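Local coordinates for protein methyltransferase (Streptococcus pyogenes, PDB 2ESR) that probably transfers methyl groups from S-adenosylmethionine, most likely to a guanine base of ribosomal RNA as in the RsmD-type methyltransferases of its family, at residues L86-E89 with D95-T98; L36-G41 with V116-A121; G20-M25 with S162-Y167; I47-R52 with F101-L106. One frame throughout, in Å; residues are numbered along the deposited sequence.

Interaction 1: residues L86-E89 with D95-T98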
loop_
_atom_site.group_PDB
_atom_site.type_symbol
_atom_site.label_atom_id
_atom_site.label_comp_id
_atom_site.label_asym_id
_atom_site.label_seq_id
_atom_site.Cartn_x
_atom_site.Cartn_y
_atom_site.Cartn_z
ATOM N N LEU A 86 -4.493 1.723 -5.313
ATOM C CA LEU A 86 -5.754 1.058 -5.031
ATOM C C LEU A 86 -6.798 1.576 -6.004
ATOM O O LEU A 86 -6.976 2.787 -6.152
ATOM C CB LEU A 86 -6.204 1.345 -3.598
ATOM C CG LEU A 86 -5.309 0.814 -2.474
ATOM C CD1 LEU A 86 -5.841 1.286 -1.133
ATOM C CD2 LEU A 86 -5.267 -0.704 -2.527
ATOM N N LYS A 87 -7.476 0.651 -6.674
ATOM C CA LYS A 87 -8.522 1.001 -7.621
ATOM C C LYS A 87 -9.836 0.865 -6.869
ATOM O O LYS A 87 -10.449 -0.204 -6.849
ATOM C CB LYS A 87 -8.490 0.055 -8.824
ATOM C CG LYS A 87 -9.464 0.431 -9.930
ATOM C CD LYS A 87 -9.046 -0.158 -11.276
ATOM C CE LYS A 87 -8.925 -1.675 -11.227
ATOM N NZ LYS A 87 -8.445 -2.231 -12.529
HETATM N N MSE A 88 -10.256 1.947 -6.228
HETATM C CA MSE A 88 -11.491 1.921 -5.461
HETATM C C MSE A 88 -11.971 3.329 -5.127
HETATM O O MSE A 88 -11.268 4.312 -5.373
HETATM C CB MSE A 88 -11.289 1.097 -4.175
HETATM C CG MSE A 88 -10.248 1.642 -3.207
HETATM SE SE MSE A 88 -9.660 0.339 -1.863
HETATM C CE MSE A 88 -11.341 0.095 -0.933
ATOM N N GLU A 89 -13.183 3.421 -4.590
ATOM C CA GLU A 89 -13.757 4.705 -4.207
ATOM C C GLU A 89 -13.002 5.221 -2.987
ATOM O O GLU A 89 -12.640 4.446 -2.104
ATOM C CB GLU A 89 -15.238 4.544 -3.850
ATOM C CG GLU A 89 -16.104 3.925 -4.942
ATOM C CD GLU A 89 -16.186 4.777 -6.191
ATOM O OE1 GLU A 89 -16.978 4.428 -7.093
ATOM O OE2 GLU A 89 -15.460 5.790 -6.277
ATOM N N ASP A 95 -11.932 3.388 4.672
ATOM C CA ASP A 95 -12.345 2.367 5.631
ATOM C C ASP A 95 -11.389 1.176 5.694
ATOM O O ASP A 95 -11.434 0.386 6.636
ATOM C CB ASP A 95 -13.753 1.866 5.293
ATOM C CG ASP A 95 -14.824 2.894 5.600
ATOM O OD1 ASP A 95 -14.913 3.318 6.772
ATOM O OD2 ASP A 95 -15.577 3.277 4.676
ATOM N N CYS A 96 -10.518 1.053 4.698
ATOM C CA CYS A 96 -9.580 -0.060 4.649
ATOM C C CYS A 96 -8.147 0.318 5.025
ATOM O O CYS A 96 -7.317 -0.555 5.275
ATOM C CB CYS A 96 -9.600 -0.681 3.253
ATOM S SG CYS A 96 -11.232 -1.286 2.760
ATOM N N LEU A 97 -7.866 1.617 5.066
ATOM C CA LEU A 97 -6.530 2.105 5.418
ATOM C C LEU A 97 -6.265 1.939 6.910
ATOM O O LEU A 97 -7.195 1.961 7.713
ATOM C CB LEU A 97 -6.402 3.580 5.037
ATOM C CG LEU A 97 -6.646 3.903 3.565
ATOM C CD1 LEU A 97 -6.625 5.418 3.359
ATOM C CD2 LEU A 97 -5.587 3.226 2.717
ATOM N N THR A 98 -4.999 1.800 7.297
ATOM C CA THR A 98 -4.697 1.613 8.714
ATOM C C THR A 98 -3.585 2.458 9.316
ATOM O O THR A 98 -3.648 2.813 10.493
ATOM C CB THR A 98 -4.326 0.158 9.011
ATOM O OG1 THR A 98 -3.065 -0.134 8.399
ATOM C CG2 THR A 98 -5.385 -0.782 8.466
#

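Interaction 2: residues L36-G41 with V116-A121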
loop_
_atom_site.group_PDB
_atom_site.type_symbol
_atom_site.label_atom_id
_atom_site.label_comp_id
_atom_site.label_asym_id
_atom_site.label_seq_id
_atom_site.Cartn_x
_atom_site.Cartn_y
_atom_site.Cartn_z
ATOM N N LEU A 36 -0.592 9.864 1.313
ATOM C CA LEU A 36 -1.878 9.331 0.871
ATOM C C LEU A 36 -2.362 10.282 -0.218
ATOM O O LEU A 36 -2.511 11.478 0.022
ATOM C CB LEU A 36 -2.903 9.291 2.010
ATOM C CG LEU A 36 -4.331 8.909 1.577
ATOM C CD1 LEU A 36 -4.340 7.520 0.954
ATOM C CD2 LEU A 36 -5.257 8.944 2.776
ATOM N N ASP A 37 -2.587 9.753 -1.415
ATOM C CA ASP A 37 -3.053 10.568 -2.529
ATOM C C ASP A 37 -4.420 10.035 -2.942
ATOM O O ASP A 37 -4.515 9.043 -3.669
ATOM C CB ASP A 37 -2.074 10.467 -3.701
ATOM C CG ASP A 37 -2.273 11.564 -4.735
ATOM O OD1 ASP A 37 -3.378 12.144 -4.795
ATOM O OD2 ASP A 37 -1.317 11.837 -5.497
ATOM N N LEU A 38 -5.470 10.688 -2.461
ATOM C CA LEU A 38 -6.833 10.296 -2.774
ATOM C C LEU A 38 -7.232 11.044 -4.045
ATOM O O LEU A 38 -6.823 12.188 -4.249
ATOM C CB LEU A 38 -7.761 10.659 -1.611
ATOM C CG LEU A 38 -7.453 9.933 -0.297
ATOM C CD1 LEU A 38 -8.387 10.433 0.803
ATOM C CD2 LEU A 38 -7.623 8.431 -0.492
ATOM N N PHE A 39 -8.036 10.403 -4.885
ATOM C CA PHE A 39 -8.448 10.994 -6.157
ATOM C C PHE A 39 -7.126 11.347 -6.837
ATOM O O PHE A 39 -6.945 12.450 -7.349
ATOM C CB PHE A 39 -9.282 12.262 -5.928
ATOM C CG PHE A 39 -10.331 12.121 -4.851
ATOM C CD1 PHE A 39 -10.061 12.521 -3.543
ATOM C CD2 PHE A 39 -11.581 11.583 -5.143
ATOM C CE1 PHE A 39 -11.023 12.385 -2.541
ATOM C CE2 PHE A 39 -12.551 11.444 -4.147
ATOM C CZ PHE A 39 -12.269 11.847 -2.845
ATOM N N ALA A 40 -6.213 10.380 -6.838
ATOM C CA ALA A 40 -4.859 10.540 -7.364
ATOM C C ALA A 40 -4.633 11.053 -8.784
ATOM O O ALA A 40 -3.593 11.657 -9.055
ATOM C CB ALA A 40 -4.094 9.241 -7.170
ATOM N N GLY A 41 -5.576 10.814 -9.688
ATOM C CA GLY A 41 -5.403 11.276 -11.055
ATOM C C GLY A 41 -4.219 10.603 -11.727
ATOM O O GLY A 41 -4.221 9.388 -11.906
ATOM N N VAL A 116 -14.262 18.525 2.513
ATOM C CA VAL A 116 -14.739 18.535 3.894
ATOM C C VAL A 116 -15.113 17.122 4.365
ATOM O O VAL A 116 -14.680 16.670 5.429
ATOM C CB VAL A 116 -15.955 19.478 4.044
ATOM C CG1 VAL A 116 -16.534 19.374 5.451
ATOM C CG2 VAL A 116 -15.528 20.912 3.766
ATOM N N ALA A 117 -15.902 16.413 3.568
ATOM C CA ALA A 117 -16.317 15.070 3.946
ATOM C C ALA A 117 -15.117 14.138 4.101
ATOM O O ALA A 117 -15.072 13.327 5.023
ATOM C CB ALA A 117 -17.276 14.508 2.901
ATOM N N THR A 118 -14.146 14.257 3.202
ATOM C CA THR A 118 -12.981 13.379 3.257
ATOM C C THR A 118 -12.097 13.644 4.470
ATOM O O THR A 118 -11.649 12.706 5.122
ATOM C CB THR A 118 -12.153 13.480 1.958
ATOM O OG1 THR A 118 -12.986 13.107 0.850
ATOM C CG2 THR A 118 -10.949 12.542 2.006
ATOM N N ILE A 119 -11.844 14.914 4.778
ATOM C CA ILE A 119 -11.011 15.236 5.935
ATOM C C ILE A 119 -11.724 14.803 7.216
ATOM O O ILE A 119 -11.095 14.300 8.151
ATOM C CB ILE A 119 -10.668 16.741 5.963
ATOM C CG1 ILE A 119 -9.775 17.064 4.757
ATOM C CG2 ILE A 119 -9.962 17.101 7.265
ATOM C CD1 ILE A 119 -9.396 18.517 4.620
ATOM N N GLU A 120 -13.040 14.986 7.260
ATOM C CA GLU A 120 -13.798 14.553 8.430
ATOM C C GLU A 120 -13.671 13.038 8.584
ATOM O O GLU A 120 -13.490 12.534 9.694
ATOM C CB GLU A 120 -15.272 14.927 8.283
ATOM C CG GLU A 120 -15.559 16.406 8.435
ATOM C CD GLU A 120 -15.541 16.866 9.885
ATOM O OE1 GLU A 120 -15.718 18.081 10.126
ATOM O OE2 GLU A 120 -15.358 16.016 10.783
ATOM N N ALA A 121 -13.750 12.315 7.467
ATOM C CA ALA A 121 -13.648 10.862 7.507
ATOM C C ALA A 121 -12.259 10.410 7.931
ATOM O O ALA A 121 -12.123 9.487 8.741
ATOM C CB ALA A 121 -14.003 10.264 6.152
#

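Interaction 3: residues G20-M25 with S162-Y167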
loop_
_atom_site.group_PDB
_atom_site.type_symbol
_atom_site.label_atom_id
_atom_site.label_comp_id
_atom_site.label_asym_id
_atom_site.label_seq_id
_atom_site.Cartn_x
_atom_site.Cartn_y
_atom_site.Cartn_z
ATOM N N GLY A 20 6.508 22.606 -8.452
ATOM C CA GLY A 20 7.576 23.327 -7.789
ATOM C C GLY A 20 7.019 24.292 -6.759
ATOM O O GLY A 20 7.524 24.382 -5.639
ATOM N N ALA A 21 5.966 25.009 -7.138
ATOM C CA ALA A 21 5.327 25.977 -6.252
ATOM C C ALA A 21 4.707 25.273 -5.049
ATOM O O ALA A 21 4.911 25.675 -3.906
ATOM C CB ALA A 21 4.259 26.742 -7.009
ATOM N N ILE A 22 3.941 24.222 -5.316
ATOM C CA ILE A 22 3.301 23.472 -4.250
ATOM C C ILE A 22 4.327 22.961 -3.243
ATOM O O ILE A 22 4.185 23.160 -2.038
ATOM C CB ILE A 22 2.520 22.269 -4.816
ATOM C CG1 ILE A 22 1.338 22.774 -5.649
ATOM C CG2 ILE A 22 2.060 21.360 -3.680
ATOM C CD1 ILE A 22 0.526 21.670 -6.312
ATOM N N PHE A 23 5.372 22.311 -3.733
ATOM C CA PHE A 23 6.356 21.765 -2.821
ATOM C C PHE A 23 7.209 22.787 -2.101
ATOM O O PHE A 23 7.810 22.472 -1.077
ATOM C CB PHE A 23 7.195 20.710 -3.540
ATOM C CG PHE A 23 6.467 19.409 -3.702
ATOM C CD1 PHE A 23 6.334 18.541 -2.619
ATOM C CD2 PHE A 23 5.833 19.092 -4.899
ATOM C CE1 PHE A 23 5.580 17.380 -2.721
ATOM C CE2 PHE A 23 5.070 17.930 -5.014
ATOM C CZ PHE A 23 4.944 17.071 -3.916
ATOM N N ASN A 24 7.250 24.013 -2.615
ATOM C CA ASN A 24 8.004 25.061 -1.938
ATOM C C ASN A 24 7.163 25.516 -0.754
ATOM O O ASN A 24 7.668 26.113 0.198
ATOM C CB ASN A 24 8.277 26.244 -2.873
ATOM C CG ASN A 24 9.402 25.967 -3.843
ATOM O OD1 ASN A 24 10.378 25.300 -3.496
ATOM N ND2 ASN A 24 9.285 26.490 -5.061
HETATM N N MSE A 25 5.873 25.217 -0.819
HETATM C CA MSE A 25 4.947 25.579 0.247
HETATM C C MSE A 25 5.024 24.603 1.411
HETATM O O MSE A 25 5.013 25.006 2.576
HETATM C CB MSE A 25 3.507 25.565 -0.263
HETATM C CG MSE A 25 3.134 26.642 -1.243
HETATM SE SE MSE A 25 1.288 26.383 -1.774
HETATM C CE MSE A 25 0.429 26.703 -0.072
ATOM N N SER A 162 -5.419 28.086 -10.158
ATOM C CA SER A 162 -5.595 27.126 -9.080
ATOM C C SER A 162 -5.293 27.714 -7.716
ATOM O O SER A 162 -4.696 28.784 -7.584
ATOM C CB SER A 162 -4.699 25.910 -9.310
ATOM O OG SER A 162 -3.336 26.259 -9.166
ATOM N N LYS A 163 -5.717 26.996 -6.691
ATOM C CA LYS A 163 -5.473 27.422 -5.332
ATOM C C LYS A 163 -5.087 26.197 -4.531
ATOM O O LYS A 163 -5.695 25.130 -4.682
ATOM C CB LYS A 163 -6.725 28.063 -4.725
ATOM C CG LYS A 163 -6.502 28.537 -3.296
ATOM C CD LYS A 163 -7.648 29.394 -2.779
ATOM C CE LYS A 163 -8.904 28.588 -2.549
ATOM N NZ LYS A 163 -9.959 29.452 -1.937
ATOM N N VAL A 164 -4.056 26.347 -3.705
ATOM C CA VAL A 164 -3.600 25.263 -2.854
ATOM C C VAL A 164 -3.867 25.676 -1.418
ATOM O O VAL A 164 -3.475 26.760 -0.985
ATOM C CB VAL A 164 -2.091 24.980 -3.020
ATOM C CG1 VAL A 164 -1.639 23.964 -1.976
ATOM C CG2 VAL A 164 -1.812 24.441 -4.418
ATOM N N THR A 165 -4.561 24.812 -0.694
ATOM C CA THR A 165 -4.889 25.063 0.699
ATOM C C THR A 165 -4.309 23.905 1.498
ATOM O O THR A 165 -4.523 22.741 1.161
ATOM C CB THR A 165 -6.413 25.094 0.909
ATOM O OG1 THR A 165 -6.997 26.092 0.059
ATOM C CG2 THR A 165 -6.751 25.420 2.361
ATOM N N VAL A 166 -3.574 24.218 2.554
ATOM C CA VAL A 166 -2.982 23.173 3.371
ATOM C C VAL A 166 -3.577 23.219 4.768
ATOM O O VAL A 166 -3.549 24.261 5.417
ATOM C CB VAL A 166 -1.465 23.358 3.504
ATOM C CG1 VAL A 166 -0.868 22.193 4.308
ATOM C CG2 VAL A 166 -0.826 23.466 2.122
ATOM N N TYR A 167 -4.125 22.093 5.215
ATOM C CA TYR A 167 -4.701 21.999 6.550
ATOM C C TYR A 167 -3.731 21.245 7.437
ATOM O O TYR A 167 -3.040 20.334 6.977
ATOM C CB TYR A 167 -6.027 21.233 6.543
ATOM C CG TYR A 167 -7.193 21.997 5.962
ATOM C CD1 TYR A 167 -7.464 21.964 4.596
ATOM C CD2 TYR A 167 -8.034 22.748 6.785
ATOM C CE1 TYR A 167 -8.549 22.661 4.063
ATOM C CE2 TYR A 167 -9.120 23.449 6.261
ATOM C CZ TYR A 167 -9.371 23.399 4.902
ATOM O OH TYR A 167 -10.457 24.076 4.388
#

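Interaction 4: residues I47-R52 with F101-L106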
loop_
_atom_site.group_PDB
_atom_site.type_symbol
_atom_site.label_atom_id
_atom_site.label_comp_id
_atom_site.label_asym_id
_atom_site.label_seq_id
_atom_site.Cartn_x
_atom_site.Cartn_y
_atom_site.Cartn_z
ATOM N N ILE A 47 4.080 11.065 -6.482
ATOM C CA ILE A 47 5.374 10.701 -7.042
ATOM C C ILE A 47 6.431 11.761 -6.733
ATOM O O ILE A 47 7.543 11.438 -6.325
ATOM C CB ILE A 47 5.262 10.497 -8.566
ATOM C CG1 ILE A 47 4.296 9.341 -8.848
ATOM C CG2 ILE A 47 6.637 10.219 -9.169
ATOM C CD1 ILE A 47 3.994 9.125 -10.308
ATOM N N GLU A 48 6.076 13.027 -6.904
ATOM C CA GLU A 48 7.026 14.100 -6.630
ATOM C C GLU A 48 7.361 14.144 -5.142
ATOM O O GLU A 48 8.510 14.370 -4.769
ATOM C CB GLU A 48 6.454 15.441 -7.090
ATOM C CG GLU A 48 7.392 16.631 -6.934
ATOM C CD GLU A 48 8.691 16.475 -7.705
ATOM O OE1 GLU A 48 8.660 15.948 -8.839
ATOM O OE2 GLU A 48 9.745 16.897 -7.184
ATOM N N ALA A 49 6.368 13.896 -4.290
ATOM C CA ALA A 49 6.591 13.920 -2.847
ATOM C C ALA A 49 7.586 12.842 -2.438
ATOM O O ALA A 49 8.433 13.063 -1.578
ATOM C CB ALA A 49 5.270 13.723 -2.098
ATOM N N VAL A 50 7.472 11.666 -3.039
ATOM C CA VAL A 50 8.403 10.591 -2.718
ATOM C C VAL A 50 9.783 10.964 -3.258
ATOM O O VAL A 50 10.806 10.724 -2.610
ATOM C CB VAL A 50 7.934 9.245 -3.325
ATOM C CG1 VAL A 50 9.024 8.194 -3.182
ATOM C CG2 VAL A 50 6.670 8.773 -2.611
ATOM N N SER A 51 9.807 11.574 -4.437
ATOM C CA SER A 51 11.070 11.986 -5.043
ATOM C C SER A 51 11.785 12.987 -4.138
ATOM O O SER A 51 13.019 13.036 -4.097
ATOM C CB SER A 51 10.821 12.624 -6.413
ATOM O OG SER A 51 12.045 12.976 -7.039
ATOM N N ARG A 52 11.004 13.773 -3.406
ATOM C CA ARG A 52 11.552 14.787 -2.516
ATOM C C ARG A 52 11.857 14.312 -1.103
ATOM O O ARG A 52 12.291 15.105 -0.264
ATOM C CB ARG A 52 10.614 15.998 -2.472
ATOM C CG ARG A 52 10.612 16.806 -3.765
ATOM C CD ARG A 52 9.529 17.882 -3.784
ATOM N NE ARG A 52 9.559 18.661 -5.022
ATOM C CZ ARG A 52 10.170 19.837 -5.157
ATOM N NH1 ARG A 52 10.805 20.382 -4.127
ATOM N NH2 ARG A 52 10.146 20.471 -6.323
ATOM N N PHE A 101 -0.912 8.741 8.245
ATOM C CA PHE A 101 -0.326 9.361 7.065
ATOM C C PHE A 101 0.194 10.740 7.413
ATOM O O PHE A 101 -0.456 11.490 8.130
ATOM C CB PHE A 101 -1.366 9.435 5.955
ATOM C CG PHE A 101 -1.692 8.093 5.371
ATOM C CD1 PHE A 101 -0.852 7.523 4.424
ATOM C CD2 PHE A 101 -2.796 7.373 5.813
ATOM C CE1 PHE A 101 -1.100 6.246 3.925
ATOM C CE2 PHE A 101 -3.054 6.092 5.317
ATOM C CZ PHE A 101 -2.203 5.530 4.373
ATOM N N ASP A 102 1.376 11.059 6.901
ATOM C CA ASP A 102 2.024 12.334 7.183
ATOM C C ASP A 102 1.704 13.429 6.177
ATOM O O ASP A 102 1.767 14.622 6.498
ATOM C CB ASP A 102 3.534 12.120 7.244
ATOM C CG ASP A 102 3.919 10.983 8.172
ATOM O OD1 ASP A 102 4.213 9.870 7.681
ATOM O OD2 ASP A 102 3.908 11.198 9.396
ATOM N N LEU A 103 1.357 13.025 4.962
ATOM C CA LEU A 103 1.045 13.977 3.907
ATOM C C LEU A 103 -0.106 13.414 3.081
ATOM O O LEU A 103 -0.037 12.297 2.580
ATOM C CB LEU A 103 2.282 14.192 3.026
ATOM C CG LEU A 103 2.187 15.096 1.787
ATOM C CD1 LEU A 103 1.708 16.501 2.180
ATOM C CD2 LEU A 103 3.566 15.172 1.123
ATOM N N VAL A 104 -1.170 14.192 2.954
ATOM C CA VAL A 104 -2.333 13.755 2.208
ATOM C C VAL A 104 -2.633 14.756 1.102
ATOM O O VAL A 104 -2.665 15.957 1.344
ATOM C CB VAL A 104 -3.565 13.647 3.146
ATOM C CG1 VAL A 104 -4.790 13.198 2.365
ATOM C CG2 VAL A 104 -3.269 12.664 4.278
ATOM N N PHE A 105 -2.826 14.256 -0.111
ATOM C CA PHE A 105 -3.160 15.114 -1.237
ATOM C C PHE A 105 -4.613 14.876 -1.610
ATOM O O PHE A 105 -5.030 13.727 -1.784
ATOM C CB PHE A 105 -2.261 14.813 -2.437
ATOM C CG PHE A 105 -0.842 15.280 -2.262
ATOM C CD1 PHE A 105 -0.553 16.633 -2.188
ATOM C CD2 PHE A 105 0.197 14.365 -2.140
ATOM C CE1 PHE A 105 0.761 17.075 -1.986
ATOM C CE2 PHE A 105 1.514 14.792 -1.939
ATOM C CZ PHE A 105 1.796 16.151 -1.862
ATOM N N LEU A 106 -5.378 15.960 -1.733
ATOM C CA LEU A 106 -6.796 15.867 -2.076
ATOM C C LEU A 106 -7.155 16.829 -3.199
ATOM O O LEU A 106 -7.003 18.042 -3.062
ATOM C CB LEU A 106 -7.679 16.207 -0.869
ATOM C CG LEU A 106 -7.540 15.442 0.446
ATOM C CD1 LEU A 106 -8.590 15.970 1.425
ATOM C CD2 LEU A 106 -7.733 13.940 0.225
#

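Interaction 1: residues L86-E89 with D95-T98
Two small apolar touches join residues 86-89 to residues 95-98: the selenomethionine Met88 meets Cys96, and Leu86 meets Leu97. In the first, the terminal methyl CE of Met88 stands 3.9 Å from Cys96 SG, a van der Waals contact between the ends of two side chains. Met88 starts with CG flanked by the backbone N on one hand and the carbonyl carbon on the other (chi1 62°), runs on extended through chi2, and bends at chi3 (-64°), which turns CE off the line of the chain and onto the sulfur. In the second, the branch methyl CD1 of Leu86 approaches CD2 of Leu97 at 4.3 Å, a looser touch. Leu86 sets out toward the opposing segment, whereas Leu97 sets out across it and meets it through CD2.

Polar forces add nothing directly across the pair, for no hydrogen bond links the segments. Where the strand gives way to the loop, Met88 N makes a weak bond to Leu86 O over 3.4 Å. Glu89 takes the N-cap position of helix 90-96, so the loop leads straight into the helix from whose far end Cys96 comes. The four touching side chains are all buried, and the second subunit adds to the packing: Leu97 of the second subunit packs on Leu86, Cys96 of the second subunit packs on Met88, and Thr98 OG1 hydrogen-bonds to Leu85 O of the second subunit. The contact therefore lies at the dimer interface as well as in the fold. On the sheet side, Leu86 rests on Val58 and Met88 on Val60, both of strand 56-60, while helix 90-96 links the two segments just after strand 83-86.

Interaction 2: residues L36-G41 with V116-A121
Thr118 sends its two branches to two neighbouring residues at the end of strand 34-38, its methyl to Leu38 and its hydroxyl to Phe39. The methyl contact is close: Thr118 CG2 lies 3.5 Å from Leu38 CD1, and the two side chains pass alongside each other in opposite directions. Thr118 OG1 sits at the rim of the Phe39 ring, in its plane, 4.0 Å from Phe39 CZ and about equally far from CE1, so Thr118 meets the ring at its edge.

One torsion serves both branches. With chi1 at -59°, CG2 is anti to the backbone N and OG1 lies beside it, where the hydroxyl hydrogen-bonds to Thr114 O one turn back in the helix. That bond gives the buried oxygen a partner and fixes the rotation that presents CG2 to Leu38.

Further out, the Phe39 ring touches Pro108 and Pro109, which belong to an Asp-Pro-Pro-Tyr sequence consistent with the catalytic motif of amino-group methyltransferases. Helix 111-124 thus packs over the end of strand 34-38, with Ile94 of helix 90-96 against Thr118 and with Leu38 seated between Val60 and Leu106 of the flanking strands.

Interaction 3: residues G20-M25 with S162-Y167
The selenomethionine Met25 reaches Val164 through an extended chi2 (178°) that carries SE away from the helix, and a bend at chi3 (65°) then turns CE along the strand toward Val166. Val164, with CG1 anti to its backbone N (chi1 173°), splits its methyls between two partners. Its CG1 lies 3.8 Å from Met25 SE, and the methyl CE of Met25 is 3.9 Å from the same CG1. Its CG2 instead receives Ile22, whose CG1 comes within 3.8 Å and whose CD1 follows at 4.1 Å.

The two approaches differ in direction. Met25 and Val164 run past each other in opposite senses, while Ile22 crosses Val164 at roughly a right angle. Farther along the strand, Met25 CE also touches Val166 CG2 at 4.1 Å.

Helix 20-25 and strand 162-167 run nearly parallel, their short axes 10.2 Å apart at closest approach. Ile22 and Met25 are one helical turn apart, and Val164 and Val166 emerge from the same face of the strand. Tyr159 of strand 151-159 also packs against both Ile22 and Val164, and Lys155 NZ of that strand hydrogen-bonds to Met25 O. Between the two segments themselves the touching side chains are all apolar, so this contact rests on dispersion and probably the exclusion of water.

Interaction 4: residues I47-R52 with F101-L106
Ala49 places its CB at the edge of the Phe105 ring, in the ring plane, and against a branch methyl of Leu103. The distances are matched: Ala49 CB is 3.9 Å from Phe105 CE2, and the same CB is 3.9 Å from Leu103 CD2. One methyl thus rests against two residues that project from the same face of strand 103-106. Leu103 CG is anti to the backbone N (chi1 177°), whereas Phe105 CG lies beside its own N (chi1 -72°); the two side chains start out differently yet converge on CB. The CA atoms of Ala49 and Leu103, the nearest pair across the two segments, are 8.7 Å apart.

Elsewhere on segment 47-52 a charged pair forms. Arg52 NE makes a salt bridge with Glu48 OE2 at 2.8 Å, though its hydrogen bond is weak because the N-H points off line (129°). The Glu48 CG atom lies in the guanidinium plane, at its edge, and Arg52 NH1 donates to Pro28 O, so the group is fixed from two directions near the end of the helix.

Phe23 of helix 19-26 also packs on Ala49, and on the strand side Val135 touches both Leu103 and Phe105. Helix 44-51 follows strand 34-38 by way of a glycine-rich turn with Gly41 and Gly43 and itself carries Ala46, a GxGxxA pattern consistent with cofactor binding. Strand 34-38, this turn and helix 44-51 form a strand-turn-helix unit whose helix packs on the neighbouring central strand 101-106, as in Rossmann-like methyltransferases.

How the interactions relate
Interactions 2, 3 and 4 pack helices on one mixed sheet, with centres 12 to 16 Å apart, and interaction 1 lies where its strand 83-86 ends. Strands 34-38 and 101-106 are neighbours, tied by backbone bonds between Leu36 and both Leu103 and Phe105, which joins interaction 2 to interaction 4. Phe23 connects interactions 3 and 4 by packing on Glu48, Ala49, Arg52 and Phe105. Interaction 1 is about 25 Å from interaction 3 between centres, but meets interaction 2 through Leu97 and Leu36. Along the chain the pairings enclose one another, 3 outermost, then 2, 4 and 1, so that interaction 3 brings a helix near the start of the modelled chain against a strand near its end.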